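Local atomic coordinates of Carboxylesterase/phospholipase family protein (Francisella tularensis subsp. tularensis, PDB entry 4F21), a protein that is a serine hydrolase of the alpha/beta hydrolase superfamily that probably cleaves carboxylic ester bonds, as its carboxylesterase/phospholipase relatives do. Residues V57-V62 and V228-I233; T149-Q154 and G158-L163; C39-H44 and K119-Q124. All coordinates share one frame; numbering follows the deposited sequence.

Contact 1: residues V57-V62 and V228-I233; sequences VNYFDV and VCMEEI
I233 packs against Y59 and F60 with both branch ends: CG2 meets both residues, and CD1 the phenylalanine ring. I233 CG2 lies 3.1 Å from Y59 O, a close approach, and 3.6 Å from Y59 CB. The longer branch goes to the next residue: I233 CD1 is 3.6 Å from F60 CE1, and CG2 of I233 touches the same ring atom. The two side chains cross at about a right angle, and the methyl meets the ring obliquely. M230 adds a second, more exposed touch. Its CE is 3.9 Å from Y59 CD2, and its sulfur stands at the edge of the ring. M230 SD is 5.5 Å from the Y59 ring centroid, 79° off the ring normal, a Met-aromatic contact. The M230 chain is bent at both chi2 (-77°) and chi3 (56°), and this folds the methyl back to the tyrosine.

The helix start behind these residues is fixed by a capping box. C229 is the N-cap, and E232 N donates to C229 SG at 3.5 Å. The return bond, from C229 N to E232 OE1, is weak. I233 N also bonds to C229 O, so the touching isoleucine sits in the first turn.

Residues 57-62, which begin in a 3-10 turn, lie in the connection from strand 38-44 to strand 67-72, and run past the start of helix 230-243. Farther along that helix, F60 packs on I236 and S237, and V62 on S237 and A241. On another side, C229 and E232 touch Y221 of strand 216-221, at one edge of the sheet.

Contact 2: residues T149-Q154 and G158-L163; sequences TAITSQ and GGIMAL
A150 and I160 point their side chains at each other. The A150 methyl meets the outer branch of the isoleucine: A150 CB is 3.5 Å from I160 CD1 and 3.7 Å from I160 CG1. The methyl therefore rests against the end of this branch and not on a single atom. I160 has CG1 beside its backbone N (chi1 -54°) and an extended chi2 of 169°. Together these carry CD1 outward from the strand to the helix. I151 takes a smaller share. Its CB points to one side of the strand segment, and the short branch makes the touch, with I151 CG2 4.3 Å from I160 CD1.

This is a close-range joint within a beta-alpha-beta unit made of strand 134-139, helix 144-150 and strand 159-163. The chain leaves the helix, turns, and enters the next parallel strand. In the turn T152 N bonds to T149 O, and A150 O accepts from N181 ND2. In alpha/beta hydrolases a unit like this carries the nucleophile elbow between its first strand and helix, and the same is probable here. A150 also packs on L136 of strand 134-139, so it spans both strands.

All three touching residues are buried, and the atoms that meet are all carbon. The joint thus depends on shape and on exclusion of water.

Contact 3: residues C39-H44 and K119-Q124; sequences CVIWLH and KLIDSQ
I41 reaches from the strand to the helix and ends against L120 and I121. Its CD1 does the touching. I41 CD1 is 4.1 Å from I121 CG1 and 4.5 Å from L120 CB. I41 and I121 cross at about a right angle, so the end of one meets the flank of the other. CG1 of I41 lies beside the backbone N and chi2 is extended (-176°), which sends CD1 straight to the helix. Two residues back along the strand, C39 meets Q124. Its sulfur is anti to the backbone N (chi1 -176°). C39 SG lies 4.1 Å from Q124 CG, and the glutamine chain is bent at chi2. These contacts are packing, and the touching residues of the strand are buried.

Strand 38-44 is one of the central parallel strands of the alpha/beta hydrolase sheet, and helix 111-126 covers one face of it. The two segments run nearly antiparallel, at 161°, with axes 10.8 Å apart at closest approach. V40 and W42 point to the other face of the sheet. There the W42 ring meets those of F53 and F71.

The packing thins toward the outer side of the helix. K119 and D122 make no contact with the strand and are exposed. D122 OD1 forms a salt bridge with R155 NH2. L120 is partly exposed, yet it still closes on the sheet through P72 of strand 67-72. Toward the end of the strand, L43 CD2 comes no nearer than 5.5 Å, to L120 CD1, and L43 packs on P72 as well.

How the contacts relate
Contacts 2 and 3 have centres 11 Å apart and share the central sheet. Their helices, 144-150 and 111-126, touch through T149 and I121. On the other face of the sheet W42 of contact 3 packs on M161 and L163 of contact 2. Contact 1 lies farther out, 21 Å from contact 2 and 20 Å from contact 3, centre to centre. It meets contact 2 where E232 touches L163, but does not touch contact 3. Along the chain, contact 3 closes before contact 2 opens. Contact 2 is nested inside the loop closed by contact 1, and contacts 1 and 3 alternate. Helices thus pack on both sheet faces, and helix 230-243 returns to an early loop.

Contact 1: residues V57-V62 and V228-I233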
loop_
_atom_site.group_PDB
_atom_site.type_symbol
_atom_site.label_atom_id
_atom_site.label_comp_id
_atom_site.label_asym_id
_atom_site.label_seq_id
_atom_site.Cartn_x
_atom_site.Cartn_y
_atom_site.Cartn_z
ATOM N N VAL A 57 -3.465 -15.242 -0.054
ATOM C CA VAL A 57 -2.788 -15.977 -1.110
ATOM C C VAL A 57 -3.667 -17.062 -1.737
ATOM O O VAL A 57 -3.658 -17.251 -2.955
ATOM C CB VAL A 57 -1.468 -16.566 -0.573
ATOM C CG1 VAL A 57 -1.158 -17.914 -1.203
ATOM C CG2 VAL A 57 -0.347 -15.579 -0.797
ATOM N N ASN A 58 -4.447 -17.751 -0.910
ATOM C CA ASN A 58 -5.321 -18.810 -1.404
ATOM C C ASN A 58 -6.555 -18.266 -2.114
ATOM O O ASN A 58 -7.403 -19.036 -2.568
ATOM C CB ASN A 58 -5.757 -19.730 -0.263
ATOM C CG ASN A 58 -4.959 -19.509 1.003
ATOM O OD1 ASN A 58 -3.732 -19.429 0.973
ATOM N ND2 ASN A 58 -5.657 -19.398 2.128
ATOM N N TYR A 59 -6.655 -16.942 -2.209
ATOM C CA TYR A 59 -7.842 -16.309 -2.775
ATOM C C TYR A 59 -7.644 -15.816 -4.205
ATOM O O TYR A 59 -8.552 -15.238 -4.795
ATOM C CB TYR A 59 -8.312 -15.164 -1.877
ATOM C CG TYR A 59 -8.887 -15.637 -0.562
ATOM C CD1 TYR A 59 -8.060 -15.945 0.508
ATOM C CD2 TYR A 59 -10.255 -15.787 -0.395
ATOM C CE1 TYR A 59 -8.580 -16.384 1.711
ATOM C CE2 TYR A 59 -10.784 -16.226 0.806
ATOM C CZ TYR A 59 -9.942 -16.523 1.855
ATOM O OH TYR A 59 -10.464 -16.959 3.052
ATOM N N PHE A 60 -6.469 -16.071 -4.766
ATOM C CA PHE A 60 -6.122 -15.536 -6.075
ATOM C C PHE A 60 -6.132 -16.596 -7.171
ATOM O O PHE A 60 -6.039 -17.794 -6.894
ATOM C CB PHE A 60 -4.752 -14.863 -6.007
ATOM C CG PHE A 60 -4.689 -13.725 -5.032
ATOM C CD1 PHE A 60 -5.813 -12.958 -4.773
ATOM C CD2 PHE A 60 -3.511 -13.424 -4.375
ATOM C CE1 PHE A 60 -5.763 -11.911 -3.879
ATOM C CE2 PHE A 60 -3.456 -12.374 -3.478
ATOM C CZ PHE A 60 -4.582 -11.617 -3.230
ATOM N N ASP A 61 -6.241 -16.141 -8.417
ATOM C CA ASP A 61 -6.275 -17.035 -9.574
ATOM C C ASP A 61 -5.002 -16.957 -10.418
ATOM O O ASP A 61 -4.958 -17.494 -11.525
ATOM C CB ASP A 61 -7.482 -16.717 -10.464
ATOM C CG ASP A 61 -8.791 -16.734 -9.706
ATOM O OD1 ASP A 61 -8.961 -17.601 -8.826
ATOM O OD2 ASP A 61 -9.653 -15.878 -9.992
ATOM N N VAL A 62 -3.976 -16.284 -9.905
ATOM C CA VAL A 62 -2.725 -16.110 -10.642
ATOM C C VAL A 62 -1.685 -17.113 -10.182
ATOM O O VAL A 62 -1.636 -17.453 -9.002
ATOM C CB VAL A 62 -2.148 -14.707 -10.433
ATOM C CG1 VAL A 62 -1.050 -14.415 -11.451
ATOM C CG2 VAL A 62 -3.241 -13.696 -10.548
ATOM N N VAL A 228 -12.101 -5.895 2.734
ATOM C CA VAL A 228 -11.753 -6.380 1.404
ATOM C C VAL A 228 -12.760 -7.438 0.979
ATOM O O VAL A 228 -12.964 -8.425 1.688
ATOM C CB VAL A 228 -10.333 -6.992 1.382
ATOM C CG1 VAL A 228 -10.061 -7.700 0.070
ATOM C CG2 VAL A 228 -9.280 -5.920 1.638
ATOM N N CYS A 229 -13.384 -7.232 -0.178
ATOM C CA CYS A 229 -14.398 -8.151 -0.684
ATOM C C CYS A 229 -13.844 -9.124 -1.725
ATOM O O CYS A 229 -12.643 -9.158 -1.998
ATOM C CB CYS A 229 -15.585 -7.383 -1.256
ATOM S SG CYS A 229 -15.181 -6.415 -2.713
ATOM N N MET A 230 -14.730 -9.909 -2.283
ATOM C CA MET A 230 -14.347 -10.966 -3.189
ATOM C C MET A 230 -14.086 -10.492 -4.611
ATOM O O MET A 230 -13.206 -10.999 -5.258
ATOM C CB MET A 230 -15.351 -12.117 -3.123
ATOM C CG MET A 230 -15.107 -13.107 -2.006
ATOM S SD MET A 230 -13.766 -14.350 -2.195
ATOM C CE MET A 230 -12.368 -13.327 -2.508
ATOM N N GLU A 231 -14.844 -9.510 -5.073
ATOM C CA GLU A 231 -14.661 -8.896 -6.385
ATOM C C GLU A 231 -13.328 -8.160 -6.371
ATOM O O GLU A 231 -12.542 -8.227 -7.324
ATOM C CB GLU A 231 -15.793 -7.899 -6.668
ATOM C CG GLU A 231 -17.200 -8.486 -6.487
ATOM C CD GLU A 231 -17.556 -9.512 -7.553
ATOM O OE1 GLU A 231 -16.870 -9.549 -8.597
ATOM O OE2 GLU A 231 -18.517 -10.282 -7.342
ATOM N N GLU A 232 -13.065 -7.490 -5.254
ATOM C CA GLU A 232 -11.810 -6.777 -5.050
ATOM C C GLU A 232 -10.639 -7.745 -5.066
ATOM O O GLU A 232 -9.606 -7.448 -5.636
ATOM C CB GLU A 232 -11.840 -6.016 -3.727
ATOM C CG GLU A 232 -10.595 -5.197 -3.456
ATOM C CD GLU A 232 -10.745 -4.322 -2.235
ATOM O OE1 GLU A 232 -11.755 -4.475 -1.514
ATOM O OE2 GLU A 232 -9.855 -3.480 -1.995
ATOM N N ILE A 233 -10.809 -8.908 -4.442
ATOM C CA ILE A 233 -9.765 -9.929 -4.426
ATOM C C ILE A 233 -9.454 -10.388 -5.848
ATOM O O ILE A 233 -8.288 -10.534 -6.232
ATOM C CB ILE A 233 -10.166 -11.129 -3.551
ATOM C CG1 ILE A 233 -9.906 -10.817 -2.078
ATOM C CG2 ILE A 233 -9.381 -12.359 -3.933
ATOM C CD1 ILE A 233 -8.440 -10.674 -1.746
#

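Contact 2: residues T149-Q154 and G158-L163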
loop_
_atom_site.group_PDB
_atom_site.type_symbol
_atom_site.label_atom_id
_atom_site.label_comp_id
_atom_site.label_asym_id
_atom_site.label_seq_id
_atom_site.Cartn_x
_atom_site.Cartn_y
_atom_site.Cartn_z
ATOM N N THR A 149 6.399 5.402 -0.056
ATOM C CA THR A 149 7.677 4.732 -0.247
ATOM C C THR A 149 8.040 4.671 -1.726
ATOM O O THR A 149 9.084 5.181 -2.142
ATOM C CB THR A 149 7.652 3.301 0.322
ATOM O OG1 THR A 149 7.460 3.353 1.741
ATOM C CG2 THR A 149 8.957 2.579 0.010
ATOM N N ALA A 150 7.157 4.070 -2.518
ATOM C CA ALA A 150 7.438 3.822 -3.928
ATOM C C ALA A 150 7.674 5.109 -4.712
ATOM O O ALA A 150 8.506 5.146 -5.619
ATOM C CB ALA A 150 6.322 3.005 -4.555
ATOM N N ILE A 151 6.952 6.164 -4.353
ATOM C CA ILE A 151 7.088 7.439 -5.051
ATOM C C ILE A 151 8.271 8.260 -4.540
ATOM O O ILE A 151 8.565 9.324 -5.080
ATOM C CB ILE A 151 5.795 8.278 -4.984
ATOM C CG1 ILE A 151 5.561 8.794 -3.566
ATOM C CG2 ILE A 151 4.605 7.465 -5.469
ATOM C CD1 ILE A 151 4.354 9.695 -3.453
ATOM N N THR A 152 8.945 7.765 -3.504
ATOM C CA THR A 152 10.174 8.394 -3.022
ATOM C C THR A 152 11.332 7.409 -3.129
ATOM O O THR A 152 12.486 7.749 -2.860
ATOM C CB THR A 152 10.047 8.877 -1.569
ATOM O OG1 THR A 152 9.762 7.761 -0.718
ATOM C CG2 THR A 152 8.939 9.912 -1.448
ATOM N N SER A 153 11.004 6.183 -3.520
ATOM C CA SER A 153 12.001 5.151 -3.754
ATOM C C SER A 153 12.965 5.621 -4.829
ATOM O O SER A 153 12.558 5.965 -5.938
ATOM C CB SER A 153 11.323 3.852 -4.191
ATOM O OG SER A 153 12.270 2.848 -4.502
ATOM N N GLN A 154 14.249 5.637 -4.492
ATOM C CA GLN A 154 15.280 6.092 -5.413
ATOM C C GLN A 154 15.456 5.122 -6.580
ATOM O O GLN A 154 16.149 5.428 -7.550
ATOM C CB GLN A 154 16.610 6.276 -4.676
ATOM C CG GLN A 154 16.492 6.321 -3.154
ATOM C CD GLN A 154 16.457 4.936 -2.520
ATOM O OE1 GLN A 154 16.539 3.919 -3.211
ATOM N NE2 GLN A 154 16.336 4.896 -1.198
ATOM N N GLY A 158 7.865 -2.009 -8.660
ATOM C CA GLY A 158 6.993 -2.791 -9.521
ATOM C C GLY A 158 5.533 -2.391 -9.532
ATOM O O GLY A 158 4.846 -2.536 -10.548
ATOM N N GLY A 159 5.045 -1.897 -8.402
ATOM C CA GLY A 159 3.658 -1.487 -8.310
ATOM C C GLY A 159 3.229 -1.084 -6.916
ATOM O O GLY A 159 3.930 -1.339 -5.938
ATOM N N ILE A 160 2.073 -0.438 -6.832
ATOM C CA ILE A 160 1.482 -0.062 -5.556
ATOM C C ILE A 160 0.030 -0.517 -5.536
ATOM O O ILE A 160 -0.703 -0.305 -6.501
ATOM C CB ILE A 160 1.512 1.463 -5.335
ATOM C CG1 ILE A 160 2.930 2.013 -5.503
ATOM C CG2 ILE A 160 0.960 1.811 -3.964
ATOM C CD1 ILE A 160 2.982 3.527 -5.569
ATOM N N MET A 161 -0.388 -1.146 -4.445
ATOM C CA MET A 161 -1.796 -1.503 -4.299
ATOM C C MET A 161 -2.430 -0.870 -3.061
ATOM O O MET A 161 -2.510 -1.485 -1.995
ATOM C CB MET A 161 -1.995 -3.021 -4.316
ATOM C CG MET A 161 -1.749 -3.649 -5.680
ATOM S SD MET A 161 -2.399 -5.326 -5.839
ATOM C CE MET A 161 -1.281 -6.245 -4.788
ATOM N N ALA A 162 -2.876 0.370 -3.220
ATOM C CA ALA A 162 -3.509 1.104 -2.137
ATOM C C ALA A 162 -4.932 0.604 -1.923
ATOM O O ALA A 162 -5.743 0.595 -2.848
ATOM C CB ALA A 162 -3.503 2.596 -2.432
ATOM N N LEU A 163 -5.223 0.185 -0.696
ATOM C CA LEU A 163 -6.519 -0.384 -0.354
ATOM C C LEU A 163 -7.075 0.300 0.885
ATOM O O LEU A 163 -6.540 0.133 1.981
ATOM C CB LEU A 163 -6.384 -1.884 -0.085
ATOM C CG LEU A 163 -5.700 -2.742 -1.152
ATOM C CD1 LEU A 163 -4.987 -3.917 -0.507
ATOM C CD2 LEU A 163 -6.711 -3.233 -2.164
#

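Contact 3: residues C39-H44 and K119-Q124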
loop_
_atom_site.group_PDB
_atom_site.type_symbol
_atom_site.label_atom_id
_atom_site.label_comp_id
_atom_site.label_asym_id
_atom_site.label_seq_id
_atom_site.Cartn_x
_atom_site.Cartn_y
_atom_site.Cartn_z
ATOM N N CYS A 39 7.921 -10.730 -6.233
ATOM C CA CYS A 39 7.717 -10.540 -4.798
ATOM C C CYS A 39 6.640 -9.505 -4.476
ATOM O O CYS A 39 6.556 -8.457 -5.111
ATOM C CB CYS A 39 9.034 -10.164 -4.110
ATOM S SG CYS A 39 8.933 -10.007 -2.309
ATOM N N VAL A 40 5.809 -9.811 -3.487
ATOM C CA VAL A 40 4.777 -8.879 -3.055
ATOM C C VAL A 40 4.913 -8.576 -1.569
ATOM O O VAL A 40 4.734 -9.454 -0.721
ATOM C CB VAL A 40 3.353 -9.402 -3.338
ATOM C CG1 VAL A 40 2.334 -8.279 -3.165
ATOM C CG2 VAL A 40 3.266 -9.976 -4.737
ATOM N N ILE A 41 5.245 -7.326 -1.264
ATOM C CA ILE A 41 5.320 -6.876 0.113
ATOM C C ILE A 41 3.956 -6.344 0.537
ATOM O O ILE A 41 3.531 -5.277 0.092
ATOM C CB ILE A 41 6.406 -5.804 0.289
ATOM C CG1 ILE A 41 7.745 -6.337 -0.223
ATOM C CG2 ILE A 41 6.518 -5.385 1.746
ATOM C CD1 ILE A 41 8.906 -5.396 -0.015
ATOM N N TRP A 42 3.269 -7.114 1.382
ATOM C CA TRP A 42 1.926 -6.780 1.853
ATOM C C TRP A 42 1.965 -6.218 3.272
ATOM O O TRP A 42 2.324 -6.921 4.219
ATOM C CB TRP A 42 1.024 -8.018 1.810
ATOM C CG TRP A 42 -0.437 -7.709 1.970
ATOM C CD1 TRP A 42 -1.106 -7.496 3.140
ATOM C CD2 TRP A 42 -1.409 -7.587 0.923
ATOM N NE1 TRP A 42 -2.433 -7.240 2.886
ATOM C CE2 TRP A 42 -2.645 -7.293 1.534
ATOM C CE3 TRP A 42 -1.355 -7.695 -0.471
ATOM C CZ2 TRP A 42 -3.814 -7.103 0.800
ATOM C CZ3 TRP A 42 -2.518 -7.507 -1.198
ATOM C CH2 TRP A 42 -3.730 -7.215 -0.562
ATOM N N LEU A 43 1.581 -4.953 3.413
ATOM C CA LEU A 43 1.631 -4.269 4.702
ATOM C C LEU A 43 0.251 -4.143 5.348
ATOM O O LEU A 43 -0.757 -3.971 4.660
ATOM C CB LEU A 43 2.246 -2.875 4.539
ATOM C CG LEU A 43 3.564 -2.767 3.767
ATOM C CD1 LEU A 43 4.030 -1.319 3.705
ATOM C CD2 LEU A 43 4.634 -3.656 4.386
ATOM N N HIS A 44 0.215 -4.234 6.673
ATOM C CA HIS A 44 -1.014 -3.996 7.424
ATOM C C HIS A 44 -0.701 -3.341 8.767
ATOM O O HIS A 44 0.356 -3.581 9.348
ATOM C CB HIS A 44 -1.830 -5.289 7.601
ATOM C CG HIS A 44 -1.209 -6.290 8.527
ATOM N ND1 HIS A 44 -0.669 -7.479 8.083
ATOM C CD2 HIS A 44 -1.064 -6.293 9.874
ATOM C CE1 HIS A 44 -0.205 -8.163 9.113
ATOM N NE2 HIS A 44 -0.431 -7.465 10.212
ATOM N N LYS A 119 14.583 -0.930 3.482
ATOM C CA LYS A 119 15.543 -1.955 3.861
ATOM C C LYS A 119 15.076 -3.296 3.327
ATOM O O LYS A 119 15.843 -4.006 2.672
ATOM C CB LYS A 119 15.731 -2.013 5.379
ATOM C CG LYS A 119 16.645 -0.928 5.923
ATOM C CD LYS A 119 17.042 -1.207 7.362
ATOM C CE LYS A 119 18.125 -0.242 7.822
ATOM N NZ LYS A 119 18.682 -0.612 9.154
ATOM N N LEU A 120 13.804 -3.609 3.572
ATOM C CA LEU A 120 13.208 -4.846 3.082
ATOM C C LEU A 120 13.410 -4.958 1.578
ATOM O O LEU A 120 13.832 -6.007 1.082
ATOM C CB LEU A 120 11.717 -4.908 3.420
ATOM C CG LEU A 120 11.300 -5.589 4.726
ATOM C CD1 LEU A 120 9.808 -5.412 4.968
ATOM C CD2 LEU A 120 11.664 -7.065 4.697
ATOM N N ILE A 121 13.145 -3.868 0.858
ATOM C CA ILE A 121 13.315 -3.885 -0.588
ATOM C C ILE A 121 14.781 -4.137 -0.891
ATOM O O ILE A 121 15.116 -5.002 -1.703
ATOM C CB ILE A 121 12.866 -2.570 -1.250
ATOM C CG1 ILE A 121 11.407 -2.267 -0.910
ATOM C CG2 ILE A 121 13.036 -2.656 -2.756
ATOM C CD1 ILE A 121 10.928 -0.943 -1.447
ATOM N N ASP A 122 15.653 -3.414 -0.189
ATOM C CA ASP A 122 17.091 -3.550 -0.379
ATOM C C ASP A 122 17.530 -4.968 -0.046
ATOM O O ASP A 122 18.577 -5.424 -0.499
ATOM C CB ASP A 122 17.861 -2.547 0.489
ATOM C CG ASP A 122 17.928 -1.155 -0.129
ATOM O OD1 ASP A 122 17.803 -1.033 -1.369
ATOM O OD2 ASP A 122 18.122 -0.181 0.630
ATOM N N SER A 123 16.714 -5.663 0.743
ATOM C CA SER A 123 17.029 -7.023 1.150
ATOM C C SER A 123 16.580 -8.024 0.092
ATOM O O SER A 123 17.200 -9.075 -0.074
ATOM C CB SER A 123 16.382 -7.342 2.501
ATOM O OG SER A 123 16.771 -8.620 2.967
ATOM N N GLN A 124 15.512 -7.687 -0.630
ATOM C CA GLN A 124 14.977 -8.571 -1.662
ATOM C C GLN A 124 15.737 -8.414 -2.971
ATOM O O GLN A 124 15.816 -9.348 -3.770
ATOM C CB GLN A 124 13.486 -8.309 -1.887
ATOM C CG GLN A 124 12.579 -8.918 -0.833
ATOM C CD GLN A 124 12.589 -10.434 -0.865
ATOM O OE1 GLN A 124 12.682 -11.042 -1.932
ATOM N NE2 GLN A 124 12.501 -11.051 0.306
#